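Local atomic coordinates of SusD homolog (Bacteroides thetaiotaomicron, PDB entry 3SGH), a protein that probably binds glycans at the bacterial cell surface, as other SusD-like outer-membrane lipoproteins do, so that they can be taken into the cell. Residues Pro31-Cys36 with Ser244-Val249; Gly329-Trp334 with Lys405-Val410; Gly338-Phe343 with Ile395-Gly400. All coordinates share one frame; numbering follows the deposited sequence. Where two conformers were deposited one is given.

Interaction 1: Pro31-Cys36 with Ser244-Val249; sequences PQQNAC and SGWPEV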
ATOM      1  N   PRO A  31      -7.949  -2.397 -10.674  1.00 14.57           N
ATOM      2  CA  PRO A  31      -9.118  -3.291 -10.742  1.00 15.29           C
ATOM      3  C   PRO A  31      -9.070  -4.462 -11.747  1.00 15.05           C
ATOM      4  O   PRO A  31      -9.730  -5.492 -11.516  1.00 15.48           O
ATOM      5  CB  PRO A  31     -10.255  -2.349 -11.090  1.00 15.44           C
ATOM      6  CG  PRO A  31      -9.598  -1.233 -11.846  1.00 15.79           C
ATOM      7  CD  PRO A  31      -8.263  -1.038 -11.176  1.00 14.97           C
ATOM      8  N   GLN A  32      -8.363  -4.300 -12.860  1.00 14.75           N
ATOM      9  CA  GLN A  32      -8.322  -5.360 -13.852  1.00 15.19           C
ATOM     10  C   GLN A  32      -7.705  -6.599 -13.197  1.00 14.99           C
ATOM     11  O   GLN A  32      -6.754  -6.505 -12.408  1.00 12.75           O
ATOM     12  CB  GLN A  32      -7.558  -4.898 -15.076  1.00 16.12           C
ATOM     13  CG  GLN A  32      -7.676  -5.823 -16.297  1.00 15.55           C
ATOM     14  CD  GLN A  32      -6.680  -6.939 -16.336  1.00 17.67           C
ATOM     15  OE1 GLN A  32      -5.641  -6.902 -15.644  1.00 16.30           O
ATOM     16  NE2 GLN A  32      -6.956  -7.934 -17.174  1.00 18.14           N
ATOM     17  N   GLN A  33      -8.189  -7.779 -13.557  1.00 15.17           N
ATOM     18  CA  GLN A  33      -7.866  -8.963 -12.800  1.00 15.78           C
ATOM     19  C   GLN A  33      -6.362  -9.260 -12.695  1.00 15.05           C
ATOM     20  O   GLN A  33      -5.904  -9.662 -11.626  1.00 14.26           O
ATOM     21  CB  GLN A  33      -8.647 -10.185 -13.324  1.00 16.31           C
ATOM     22  CG  GLN A  33      -8.257 -10.594 -14.738  1.00 16.99           C
ATOM     23  CD  GLN A  33      -9.330 -11.392 -15.415  1.00 19.40           C
ATOM     24  OE1 GLN A  33     -10.513 -10.976 -15.461  1.00 20.05           O
ATOM     25  NE2 GLN A  33      -8.965 -12.563 -15.901  1.00 18.91           N
ATOM     26  N   ASN A  34      -5.597  -9.052 -13.779  1.00 13.93           N
ATOM     27  CA  ASN A  34      -4.153  -9.314 -13.734  1.00 14.73           C
ATOM     28  C   ASN A  34      -3.378  -8.204 -13.045  1.00 14.91           C
ATOM     29  O   ASN A  34      -2.450  -8.492 -12.306  1.00 13.63           O
ATOM     30  CB  ASN A  34      -3.629  -9.531 -15.143  1.00 16.02           C
ATOM     31  CG  ASN A  34      -4.410 -10.635 -15.871  1.00 18.10           C
ATOM     32  OD1 ASN A  34      -5.056 -10.381 -16.875  1.00 18.59           O
ATOM     33  ND2 ASN A  34      -4.410 -11.829 -15.307  1.00 19.08           N
ATOM     34  N   ALA A  35      -3.765  -6.956 -13.262  1.00 14.38           N
ATOM     35  CA  ALA A  35      -3.215  -5.824 -12.494  1.00 14.35           C
ATOM     36  C   ALA A  35      -3.438  -6.058 -11.000  1.00 13.98           C
ATOM     37  O   ALA A  35      -2.531  -5.848 -10.210  1.00 15.05           O
ATOM     38  CB  ALA A  35      -3.895  -4.501 -12.930  1.00 15.65           C
ATOM     39  N   CYS A  36      -4.666  -6.472 -10.646  1.00 13.82           N
ATOM     40  CA  CYS A  36      -5.028  -6.777  -9.260  1.00 13.74           C
ATOM     41  C   CYS A  36      -4.130  -7.877  -8.678  1.00 13.27           C
ATOM     42  O   CYS A  36      -3.569  -7.715  -7.595  1.00 13.19           O
ATOM     43  CB  CYS A  36      -6.513  -7.131  -9.145  1.00 12.84           C
ATOM     44  SG  CYS A  36      -7.049  -7.222  -7.440  1.00 16.28           S
ATOM     45  N   SER A 244      -9.787 -14.305  -6.364  1.00 13.24           N
ATOM     46  CA  SER A 244     -10.232 -15.104  -5.227  1.00 13.59           C
ATOM     47  C   SER A 244     -11.020 -16.346  -5.682  1.00 14.21           C
ATOM     48  O   SER A 244     -11.008 -17.391  -5.011  1.00 15.37           O
ATOM     49  CB  SER A 244     -11.096 -14.250  -4.296  1.00 13.47           C
ATOM     50  OG  SER A 244     -11.630 -14.951  -3.189  1.00 16.17           O
ATOM     51  N   GLY A 245     -11.713 -16.208  -6.804  1.00 15.13           N
ATOM     52  CA  GLY A 245     -12.506 -17.275  -7.378  1.00 16.57           C
ATOM     53  C   GLY A 245     -11.680 -18.377  -8.020  1.00 18.12           C
ATOM     54  O   GLY A 245     -12.154 -19.508  -8.132  1.00 19.78           O
ATOM     55  N   TRP A 246     -10.450 -18.075  -8.408  1.00 16.16           N
ATOM     56  CA  TRP A 246      -9.599 -19.053  -9.091  1.00 15.82           C
ATOM     57  C   TRP A 246      -9.354 -20.406  -8.411  1.00 18.02           C
ATOM     58  O   TRP A 246      -9.522 -21.440  -9.087  1.00 19.16           O
ATOM     59  CB  TRP A 246      -8.305 -18.413  -9.600  1.00 16.17           C
ATOM     60  CG  TRP A 246      -8.493 -17.427 -10.703  1.00 15.14           C
ATOM     61  CD1 TRP A 246      -9.544 -17.348 -11.582  1.00 14.82           C
ATOM     62  CD2 TRP A 246      -7.570 -16.412 -11.091  1.00 15.73           C
ATOM     63  NE1 TRP A 246      -9.336 -16.292 -12.453  1.00 15.03           N
ATOM     64  CE2 TRP A 246      -8.117 -15.731 -12.175  1.00 12.75           C
ATOM     65  CE3 TRP A 246      -6.328 -15.995 -10.594  1.00 15.26           C
ATOM     66  CZ2 TRP A 246      -7.468 -14.676 -12.781  1.00 18.05           C
ATOM     67  CZ3 TRP A 246      -5.694 -14.971 -11.193  1.00 17.75           C
ATOM     68  CH2 TRP A 246      -6.267 -14.303 -12.279  1.00 19.14           C
ATOM     69  N   PRO A 247      -9.010 -20.452  -7.094  1.00 17.23           N
ATOM     70  CA  PRO A 247      -8.635 -19.347  -6.170  1.00 17.65           C
ATOM     71  C   PRO A 247      -7.138 -19.156  -6.114  1.00 17.50           C
ATOM     72  O   PRO A 247      -6.415 -20.141  -6.218  1.00 20.60           O
ATOM     73  CB  PRO A 247      -9.105 -19.857  -4.796  1.00 17.55           C
ATOM     74  CG  PRO A 247      -8.993 -21.384  -4.899  1.00 17.94           C
ATOM     75  CD  PRO A 247      -9.175 -21.734  -6.383  1.00 18.30           C
ATOM     76  N   GLU A 248      -6.663 -17.924  -5.961  1.00 15.65           N
ATOM     77  CA  GLU A 248      -5.251 -17.670  -5.756  1.00 15.09           C
ATOM     78  C   GLU A 248      -4.945 -16.614  -4.695  1.00 15.34           C
ATOM     79  O   GLU A 248      -3.787 -16.280  -4.512  1.00 14.71           O
ATOM     80  CB  GLU A 248      -4.543 -17.377  -7.091  1.00 15.13           C
ATOM     81  CG  GLU A 248      -4.512 -18.616  -8.024  1.00 16.10           C
ATOM     82  CD  GLU A 248      -3.728 -18.435  -9.306  1.00 17.29           C
ATOM     83  OE1 GLU A 248      -3.026 -17.408  -9.474  1.00 16.24           O
ATOM     84  OE2 GLU A 248      -3.812 -19.372 -10.134  1.00 17.77           O
ATOM     85  N   VAL A 249      -5.974 -16.122  -3.987  1.00 13.73           N
ATOM     86  CA  VAL A 249      -5.781 -15.220  -2.863  1.00 12.70           C
ATOM     87  C   VAL A 249      -6.771 -15.493  -1.760  1.00 13.98           C
ATOM     88  O   VAL A 249      -7.932 -15.787  -2.022  1.00 13.43           O
ATOM     89  CB  VAL A 249      -5.781 -13.714  -3.328  1.00 11.81           C
ATOM     90  CG1 VAL A 249      -7.216 -13.282  -3.751  1.00 12.09           C
ATOM     91  CG2 VAL A 249      -5.154 -12.801  -2.256  1.00 12.03           C
TER
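The side-chain amides of Q33 and N34 meet the indole of W246 at its edge, close to the ring plane, in a small contact that buries 91 Å². NE2 of Q33 comes within 4.1 Å of CZ2 of W246. ND2 of N34 lies 4.3 Å from CH2, the neighbouring carbon of the W246 ring. Both amides thus present their nitrogens to the outer rim of the six-membered ring, at loose van der Waals range and without a hydrogen bond between the segments. The Q33 amide plane is inclined 69° to the ring, and the two side chains cross at about a right angle, so nothing is stacked. Q33 gets there from a first torsion that sets CG between the backbone N and the carbonyl carbon (chi1 66°), after which the chain runs extended.

The tight part lies behind these amides, within 31-36. Q32 is the N-cap of helix 33-40: its OE1 accepts from A35 N at 3.0 Å, with the donor nearly in line with the C=O bond, and more weakly from N34 N. The other end of the same amide returns the hold, NE2 of Q32 donating to OD1 of N34 over 3.1 Å at 163°. That bond, made from above the N34 carbonyl plane, helps hold its amide with ND2 turned to the indole. W246, by contrast, is solvent-exposed, and the chain beyond it bends through a cis peptide bond into P247.

Around this surface contact, R79 of helix 75-84 packs against Q32 and N34, while Q33 and C36 rest on I242 and Y240 of helix 239-245. E248 OE1 is bonded to Q37 NE2 of helix 33-40, just before V249 enters the two-stranded antiparallel sheet with strand 50-52.

Interaction 2: Gly329-Trp334 with Lys405-Val410; sequences GALKGW and KKLERV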
ATOM      1  N   GLY A 329       2.983  11.788  12.908  1.00 16.63           N
ATOM      2  CA  GLY A 329       3.620  13.085  12.851  1.00 17.03           C
ATOM      3  C   GLY A 329       3.635  13.727  14.233  1.00 17.60           C
ATOM      4  O   GLY A 329       4.661  14.269  14.658  1.00 16.30           O
ATOM      5  N   ALA A 330       2.535  13.619  14.960  1.00 16.70           N
ATOM      6  CA  ALA A 330       2.498  14.179  16.318  1.00 17.13           C
ATOM      7  C   ALA A 330       3.494  13.507  17.260  1.00 17.85           C
ATOM      8  O   ALA A 330       4.162  14.196  18.065  1.00 17.28           O
ATOM      9  CB  ALA A 330       1.031  14.148  16.879  1.00 16.83           C
ATOM     10  N   LEU A 331       3.605  12.182  17.182  1.00 16.90           N
ATOM     11  CA  LEU A 331       4.622  11.426  17.947  1.00 17.63           C
ATOM     12  C   LEU A 331       6.055  11.886  17.650  1.00 17.77           C
ATOM     13  O   LEU A 331       6.947  11.844  18.524  1.00 18.19           O
ATOM     14  CB  LEU A 331       4.511   9.938  17.655  1.00 17.14           C
ATOM     15  CG  LEU A 331       3.234   9.257  18.212  1.00 15.89           C
ATOM     16  CD1 LEU A 331       3.356   7.783  17.846  1.00 18.06           C
ATOM     17  CD2 LEU A 331       3.131   9.466  19.728  1.00 15.34           C
ATOM     18  N   LYS A 332       6.259  12.340  16.419  1.00 17.66           N
ATOM     19  CA  LYS A 332       7.585  12.801  15.997  1.00 18.36           C
ATOM     20  C   LYS A 332       7.894  14.217  16.518  1.00 18.98           C
ATOM     21  O   LYS A 332       8.984  14.754  16.300  1.00 20.81           O
ATOM     22  CB  LYS A 332       7.686  12.789  14.478  1.00 17.93           C
ATOM     23  CG  LYS A 332       7.762  11.426  13.843  1.00 18.42           C
ATOM     24  CD  LYS A 332       7.791  11.605  12.320  1.00 20.43           C
ATOM     25  CE  LYS A 332       7.870  10.304  11.574  1.00 20.44           C
ATOM     26  NZ  LYS A 332       9.118   9.569  11.870  1.00 18.63           N
ATOM     27  N   GLY A 333       6.920  14.865  17.139  1.00 18.39           N
ATOM     28  CA  GLY A 333       7.061  16.261  17.525  1.00 18.35           C
ATOM     29  C   GLY A 333       6.695  17.273  16.460  1.00 17.30           C
ATOM     30  O   GLY A 333       6.952  18.469  16.648  1.00 18.17           O
ATOM     31  N   TRP A 334       6.075  16.834  15.358  1.00 16.69           N
ATOM     32  CA  TRP A 334       5.659  17.749  14.291  1.00 16.68           C
ATOM     33  C   TRP A 334       4.376  18.474  14.710  1.00 17.64           C
ATOM     34  O   TRP A 334       3.664  18.026  15.614  1.00 18.07           O
ATOM     35  CB  TRP A 334       5.443  17.001  12.981  1.00 17.52           C
ATOM     36  CG  TRP A 334       6.661  16.311  12.420  1.00 18.30           C
ATOM     37  CD1 TRP A 334       7.956  16.347  12.872  1.00 20.20           C
ATOM     38  CD2 TRP A 334       6.664  15.480  11.253  1.00 17.75           C
ATOM     39  NE1 TRP A 334       8.755  15.580  12.048  1.00 19.43           N
ATOM     40  CE2 TRP A 334       7.985  15.046  11.049  1.00 18.20           C
ATOM     41  CE3 TRP A 334       5.666  15.069  10.362  1.00 15.50           C
ATOM     42  CZ2 TRP A 334       8.340  14.231   9.972  1.00 16.52           C
ATOM     43  CZ3 TRP A 334       6.015  14.235   9.311  1.00 15.88           C
ATOM     44  CH2 TRP A 334       7.351  13.824   9.134  1.00 16.41           C
ATOM     45  N   LYS A 405       6.325   1.996  22.001  1.00 20.63           N
ATOM     46  CA  LYS A 405       4.967   1.443  22.208  0.50 20.37           C
ATOM     47  C   LYS A 405       3.889   2.338  21.586  1.00 19.81           C
ATOM     48  O   LYS A 405       2.935   1.856  20.929  1.00 19.24           O
ATOM     49  CB  LYS A 405       4.673   1.254  23.701  0.50 20.81           C
ATOM     50  CG  LYS A 405       5.244  -0.059  24.235  0.50 22.89           C
ATOM     51  CD  LYS A 405       5.422  -0.079  25.757  0.50 25.26           C
ATOM     52  CE  LYS A 405       4.197  -0.595  26.490  0.50 26.13           C
ATOM     53  NZ  LYS A 405       4.526  -1.206  27.806  0.50 26.26           N
ATOM     54  N   LYS A 406       4.040   3.661  21.774  1.00 19.55           N
ATOM     55  CA  LYS A 406       3.106   4.607  21.138  1.00 18.58           C
ATOM     56  C   LYS A 406       3.139   4.455  19.624  1.00 18.35           C
ATOM     57  O   LYS A 406       2.088   4.484  18.972  1.00 18.70           O
ATOM     58  CB  LYS A 406       3.418   6.056  21.516  1.00 19.01           C
ATOM     59  CG  LYS A 406       3.219   6.349  23.015  1.00 19.70           C
ATOM     60  CD  LYS A 406       3.241   7.861  23.268  1.00 21.20           C
ATOM     61  CE  LYS A 406       2.791   8.230  24.657  1.00 24.52           C
ATOM     62  NZ  LYS A 406       3.049   9.702  24.897  1.00 22.55           N
ATOM     63  N   LEU A 407       4.325   4.311  19.069  1.00 17.25           N
ATOM     64  CA  LEU A 407       4.453   4.172  17.612  1.00 17.29           C
ATOM     65  C   LEU A 407       3.840   2.868  17.127  1.00 17.10           C
ATOM     66  O   LEU A 407       3.096   2.859  16.124  1.00 16.68           O
ATOM     67  CB  LEU A 407       5.908   4.284  17.216  1.00 17.52           C
ATOM     68  CG  LEU A 407       6.194   4.302  15.712  1.00 17.60           C
ATOM     69  CD1 LEU A 407       5.473   5.436  15.024  1.00 15.55           C
ATOM     70  CD2 LEU A 407       7.736   4.339  15.419  1.00 18.10           C
ATOM     71  N   GLU A 408       4.130   1.766  17.827  1.00 18.00           N
ATOM     72  CA  GLU A 408       3.598   0.467  17.414  1.00 17.35           C
ATOM     73  C   GLU A 408       2.068   0.468  17.494  1.00 16.80           C
ATOM     74  O   GLU A 408       1.399  -0.078  16.613  1.00 16.09           O
ATOM     75  CB  GLU A 408       4.164  -0.662  18.259  1.00 18.03           C
ATOM     76  CG  GLU A 408       3.653  -2.032  17.791  1.00 18.42           C
ATOM     77  CD  GLU A 408       4.238  -3.236  18.481  1.00 19.53           C
ATOM     78  OE1 GLU A 408       4.987  -3.096  19.484  1.00 18.56           O
ATOM     79  OE2 GLU A 408       3.945  -4.364  17.963  1.00 17.75           O
ATOM     80  N   ARG A 409       1.535   1.123  18.512  1.00 16.42           N
ATOM     81  CA  ARG A 409       0.103   1.254  18.660  1.00 17.08           C
ATOM     82  C   ARG A 409      -0.522   1.994  17.474  1.00 16.05           C
ATOM     83  O   ARG A 409      -1.472   1.493  16.841  1.00 15.89           O
ATOM     84  CB  ARG A 409      -0.219   1.984  19.964  1.00 16.86           C
ATOM     85  CG  ARG A 409      -1.695   2.128  20.227  1.00 19.44           C
ATOM     86  CD  ARG A 409      -1.979   2.506  21.675  1.00 21.17           C
ATOM     87  NE  ARG A 409      -1.769   1.361  22.556  1.00 20.95           N
ATOM     88  CZ  ARG A 409      -0.824   1.213  23.485  1.00 22.77           C
ATOM     89  NH1 ARG A 409       0.052   2.175  23.777  1.00 23.49           N
ATOM     90  NH2 ARG A 409      -0.792   0.083  24.176  1.00 23.43           N
ATOM     91  N   VAL A 410       0.023   3.178  17.166  1.00 15.78           N
ATOM     92  CA  VAL A 410      -0.438   3.931  15.997  1.00 15.39           C
ATOM     93  C   VAL A 410      -0.370   3.097  14.692  1.00 14.69           C
ATOM     94  O   VAL A 410      -1.334   2.986  13.939  1.00 14.91           O
ATOM     95  CB  VAL A 410       0.308   5.263  15.892  1.00 15.73           C
ATOM     96  CG1 VAL A 410       0.130   5.950  14.537  1.00 16.06           C
ATOM     97  CG2 VAL A 410      -0.108   6.196  17.070  1.00 14.76           C
TER
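L331 carries its CG anti to the carbonyl carbon (chi1 -69°), which sends both methyls toward helix 403-417, where V410 (chi1 166°) turns CG2 to meet CD1 of L331. This is helix-on-helix packing within the alpha-alpha superhelix of the SusD family, between the last turn of helix 319-331 and an early part of helix 403-417. CD1 of L331 sits on the partner backbone, 3.7 Å from K406 O and 3.8 Å from L407 CA. The same methyl has V410 CG2 at 3.9 Å, with L407 CD1 a little farther off. The second methyl, CD2 of L331, lies against CB and CD of K406, each 3.9 Å away. Past this apolar stem K406 runs extended and away from L331, and its NZ bonds to D399 O. Beyond L331 a Schellman motif closes its helix: G333 takes positive phi (86°), a backbone where a side chain would be jammed against the preceding carbonyl oxygen. G333 N bonds to A330 O, and W334 N reaches back to G329 O at 3.0 Å. The turn lays K332 over W334, with CD of K332 3.5 Å above the indole plane, offset toward the rim.

Interaction 3: Gly338-Phe343 with Ile395-Gly400; sequences GDAKTF and IKWEDG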
ATOM      1  N   GLY A 338      -3.107  18.851  16.167  1.00 19.81           N
ATOM      2  CA  GLY A 338      -3.680  17.953  17.155  1.00 20.82           C
ATOM      3  C   GLY A 338      -2.633  17.031  17.737  1.00 20.48           C
ATOM      4  O   GLY A 338      -1.524  16.880  17.194  1.00 20.58           O
ATOM      5  N   ASP A 339      -2.977  16.369  18.842  1.00 20.71           N
ATOM      6  CA  ASP A 339      -2.040  15.466  19.474  1.00 20.80           C
ATOM      7  C   ASP A 339      -2.256  14.031  18.998  1.00 20.58           C
ATOM      8  O   ASP A 339      -3.243  13.711  18.308  1.00 18.62           O
ATOM      9  CB  ASP A 339      -2.047  15.561  21.027  1.00 22.43           C
ATOM     10  CG  ASP A 339      -3.401  15.167  21.679  1.00 24.99           C
ATOM     11  OD1 ASP A 339      -4.176  14.394  21.112  1.00 23.81           O
ATOM     12  OD2 ASP A 339      -3.661  15.622  22.828  1.00 28.57           O
ATOM     13  N   ALA A 340      -1.286  13.186  19.332  1.00 19.21           N
ATOM     14  CA  ALA A 340      -1.298  11.781  18.867  1.00 19.23           C
ATOM     15  C   ALA A 340      -2.557  11.024  19.276  1.00 18.49           C
ATOM     16  O   ALA A 340      -3.162  10.342  18.456  1.00 19.07           O
ATOM     17  CB  ALA A 340      -0.071  11.035  19.349  1.00 18.27           C
ATOM     18  N   LYS A 341      -2.936  11.123  20.549  1.00 19.07           N
ATOM     19  CA  LYS A 341      -4.134  10.452  21.029  1.00 19.11           C
ATOM     20  C   LYS A 341      -5.356  10.843  20.202  1.00 18.85           C
ATOM     21  O   LYS A 341      -6.153   9.981  19.842  1.00 19.03           O
ATOM     22  CB  LYS A 341      -4.404  10.747  22.527  1.00 19.48           C
ATOM     23  CG  LYS A 341      -5.666  10.039  23.050  1.00 20.62           C
ATOM     24  CD  LYS A 341      -5.921  10.326  24.558  1.00 24.78           C
ATOM     25  CE  LYS A 341      -7.215   9.593  25.037  1.00 27.91           C
ATOM     26  NZ  LYS A 341      -7.600   9.972  26.438  1.00 28.89           N
ATOM     27  N   THR A 342      -5.522  12.132  19.943  1.00 19.51           N
ATOM     28  CA  THR A 342      -6.696  12.626  19.260  1.00 18.83           C
ATOM     29  C   THR A 342      -6.760  12.024  17.854  1.00 17.46           C
ATOM     30  O   THR A 342      -7.797  11.477  17.437  1.00 18.69           O
ATOM     31  CB  THR A 342      -6.676  14.198  19.162  1.00 18.66           C
ATOM     32  OG1 THR A 342      -6.710  14.757  20.496  1.00 19.75           O
ATOM     33  CG2 THR A 342      -7.895  14.684  18.302  1.00 20.33           C
ATOM     34  N   PHE A 343      -5.635  12.017  17.165  1.00 16.79           N
ATOM     35  CA  PHE A 343      -5.602  11.461  15.819  1.00 16.11           C
ATOM     36  C   PHE A 343      -5.728   9.934  15.789  1.00 15.63           C
ATOM     37  O   PHE A 343      -6.406   9.389  14.902  1.00 15.59           O
ATOM     38  CB  PHE A 343      -4.384  11.944  15.031  1.00 14.37           C
ATOM     39  CG  PHE A 343      -4.457  13.397  14.631  1.00 15.70           C
ATOM     40  CD1 PHE A 343      -5.509  13.875  13.862  1.00 18.49           C
ATOM     41  CD2 PHE A 343      -3.444  14.286  14.999  1.00 16.79           C
ATOM     42  CE1 PHE A 343      -5.568  15.223  13.487  1.00 19.56           C
ATOM     43  CE2 PHE A 343      -3.492  15.622  14.603  1.00 18.68           C
ATOM     44  CZ  PHE A 343      -4.568  16.084  13.855  1.00 18.27           C
ATOM     45  N   ILE A 395      -4.943  -2.008  22.609  1.00 19.04           N
ATOM     46  CA  ILE A 395      -5.654  -0.978  21.856  1.00 17.90           C
ATOM     47  C   ILE A 395      -5.762   0.377  22.533  1.00 19.33           C
ATOM     48  O   ILE A 395      -5.458   1.416  21.927  1.00 18.45           O
ATOM     49  CB  ILE A 395      -7.089  -1.446  21.541  1.00 18.79           C
ATOM     50  CG1 ILE A 395      -7.086  -2.774  20.729  1.00 19.50           C
ATOM     51  CG2 ILE A 395      -7.905  -0.312  20.797  1.00 18.37           C
ATOM     52  CD1 ILE A 395      -8.357  -3.593  20.931  1.00 18.95           C
ATOM     53  N   LYS A 396      -6.198   0.379  23.798  1.00 19.67           N
ATOM     54  CA  LYS A 396      -6.425   1.639  24.524  0.50 20.53           C
ATOM     55  C   LYS A 396      -5.169   2.487  24.554  1.00 19.82           C
ATOM     56  O   LYS A 396      -4.085   1.998  24.888  1.00 19.71           O
ATOM     57  CB  LYS A 396      -6.876   1.385  25.969  0.50 21.02           C
ATOM     58  CG  LYS A 396      -7.203   2.648  26.802  0.50 23.55           C
ATOM     59  CD  LYS A 396      -6.717   2.483  28.246  0.50 26.78           C
ATOM     60  CE  LYS A 396      -7.512   3.319  29.250  0.50 27.67           C
ATOM     61  NZ  LYS A 396      -7.687   4.757  28.855  0.50 27.55           N
ATOM     62  N   TRP A 397      -5.325   3.753  24.217  1.00 19.82           N
ATOM     63  CA  TRP A 397      -4.239   4.713  24.262  1.00 21.29           C
ATOM     64  C   TRP A 397      -3.734   4.897  25.693  1.00 23.48           C
ATOM     65  O   TRP A 397      -4.530   5.019  26.630  1.00 23.23           O
ATOM     66  CB  TRP A 397      -4.652   6.062  23.711  1.00 20.51           C
ATOM     67  CG  TRP A 397      -3.462   6.939  23.558  1.00 20.54           C
ATOM     68  CD1 TRP A 397      -3.014   7.883  24.434  1.00 22.37           C
ATOM     69  CD2 TRP A 397      -2.519   6.904  22.490  1.00 20.91           C
ATOM     70  NE1 TRP A 397      -1.860   8.448  23.960  1.00 22.38           N
ATOM     71  CE2 TRP A 397      -1.541   7.861  22.763  1.00 21.77           C
ATOM     72  CE3 TRP A 397      -2.421   6.165  21.310  1.00 21.89           C
ATOM     73  CZ2 TRP A 397      -0.479   8.082  21.918  1.00 20.29           C
ATOM     74  CZ3 TRP A 397      -1.374   6.392  20.480  1.00 23.28           C
ATOM     75  CH2 TRP A 397      -0.415   7.334  20.779  1.00 22.84           C
ATOM     76  N   GLU A 398      -2.413   4.875  25.820  1.00 24.80           N
ATOM     77  CA  GLU A 398      -1.735   5.056  27.091  0.50 26.60           C
ATOM     78  C   GLU A 398      -0.780   6.247  26.992  1.00 27.39           C
ATOM     79  O   GLU A 398       0.230   6.168  26.310  1.00 25.84           O
ATOM     80  CB  GLU A 398      -0.972   3.784  27.435  0.50 26.90           C
ATOM     81  CG  GLU A 398      -1.839   2.524  27.400  0.50 28.45           C
ATOM     82  CD  GLU A 398      -1.159   1.311  27.980  0.50 29.70           C
ATOM     83  OE1 GLU A 398      -0.023   1.016  27.545  0.50 32.90           O
ATOM     84  OE2 GLU A 398      -1.778   0.640  28.843  0.50 28.66           O
ATOM     85  N   ASP A 399      -1.100   7.346  27.679  1.00 29.98           N
ATOM     86  CA  ASP A 399      -0.310   8.578  27.610  1.00 32.20           C
ATOM     87  C   ASP A 399       1.124   8.384  28.141  1.00 32.08           C
ATOM     88  O   ASP A 399       2.055   9.058  27.716  1.00 32.14           O
ATOM     89  CB  ASP A 399      -1.001   9.709  28.401  1.00 34.07           C
ATOM     90  CG  ASP A 399      -2.069  10.481  27.573  1.00 39.04           C
ATOM     91  OD1 ASP A 399      -2.098  10.416  26.309  1.00 43.15           O
ATOM     92  OD2 ASP A 399      -2.877  11.214  28.210  1.00 45.73           O
ATOM     93  N   GLY A 400       1.283   7.429  29.036  1.00 32.13           N
ATOM     94  CA  GLY A 400       2.564   7.148  29.673  1.00 32.38           C
ATOM     95  C   GLY A 400       3.398   6.073  28.998  1.00 31.51           C
ATOM     96  O   GLY A 400       4.515   5.831  29.430  1.00 31.79           O
TER
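OD1 of D339 is gripped by two donors of T342, which hold in place the helix start from which A340 and K341 reach W397. The backbone N of T342 meets OD1 of D339 at 2.9 Å, nearly along its C-O axis. The hydroxyl OG1 of T342 donates to the same D339 OD1 at 2.6 Å, from 41° out of the carboxylate plane. D339 is thereby the N-cap of helix 340-354, and its backbone O takes the first helical bond, from F343 N.

On this capped turn the indole of W397 is covered over one face by K341. CB of K341 stands 3.8 Å from the centroid of the W397 five-membered ring and 16° off its normal, a CH-pi contact, and CG of K341 follows at 3.7 Å from W397 CD1. CG of K341 stands anti to the backbone N (chi1 -180°), and the extended chain beyond it carries the methylenes across the pyrrole side while the amine passes beyond. A340 CB takes the six-membered side, 3.9 Å from W397 CZ2. In the superhelical fold this puts a loop tryptophan between two helices, since W397 also packs on K406, R409 and V410 of helix 403-417, and its ring meets that of Y344 from helix 340-354. With W397 cut back to an alanine, the K341 methylenes and A340 CB would probably lose the surface they lie on, and a gap is likely to open between those helices.

At the ring edge, in its plane, D399 OD1 accepts a weak bond from W397 NE1 at 3.1 Å. The other carboxylate oxygen, OD2 of D399, is 5.2 Å from K341 NZ, too far for a salt bridge, though the opposite charges may attract weakly.

Interactions 2 and 3 are neighbours, their centres 9 Å apart, and interaction 3 falls in the chain between the two segments of interaction 2. Helices 319-331 and 340-354 are consecutive, and A330 CB comes 3.5 Å from A340 N where they adjoin. Across the other pair of segments, K406 NZ reaches D399 O at 3.1 Å, tying helix 403-417 to the loop that precedes it. W397 packs on V410, the residue that also meets L331, so the two contacts share one apolar patch. Interaction 1 is separate: its centre lies 35 Å from that of interaction 2 and 38 Å from that of interaction 3, on the opposite side of the chain's centre.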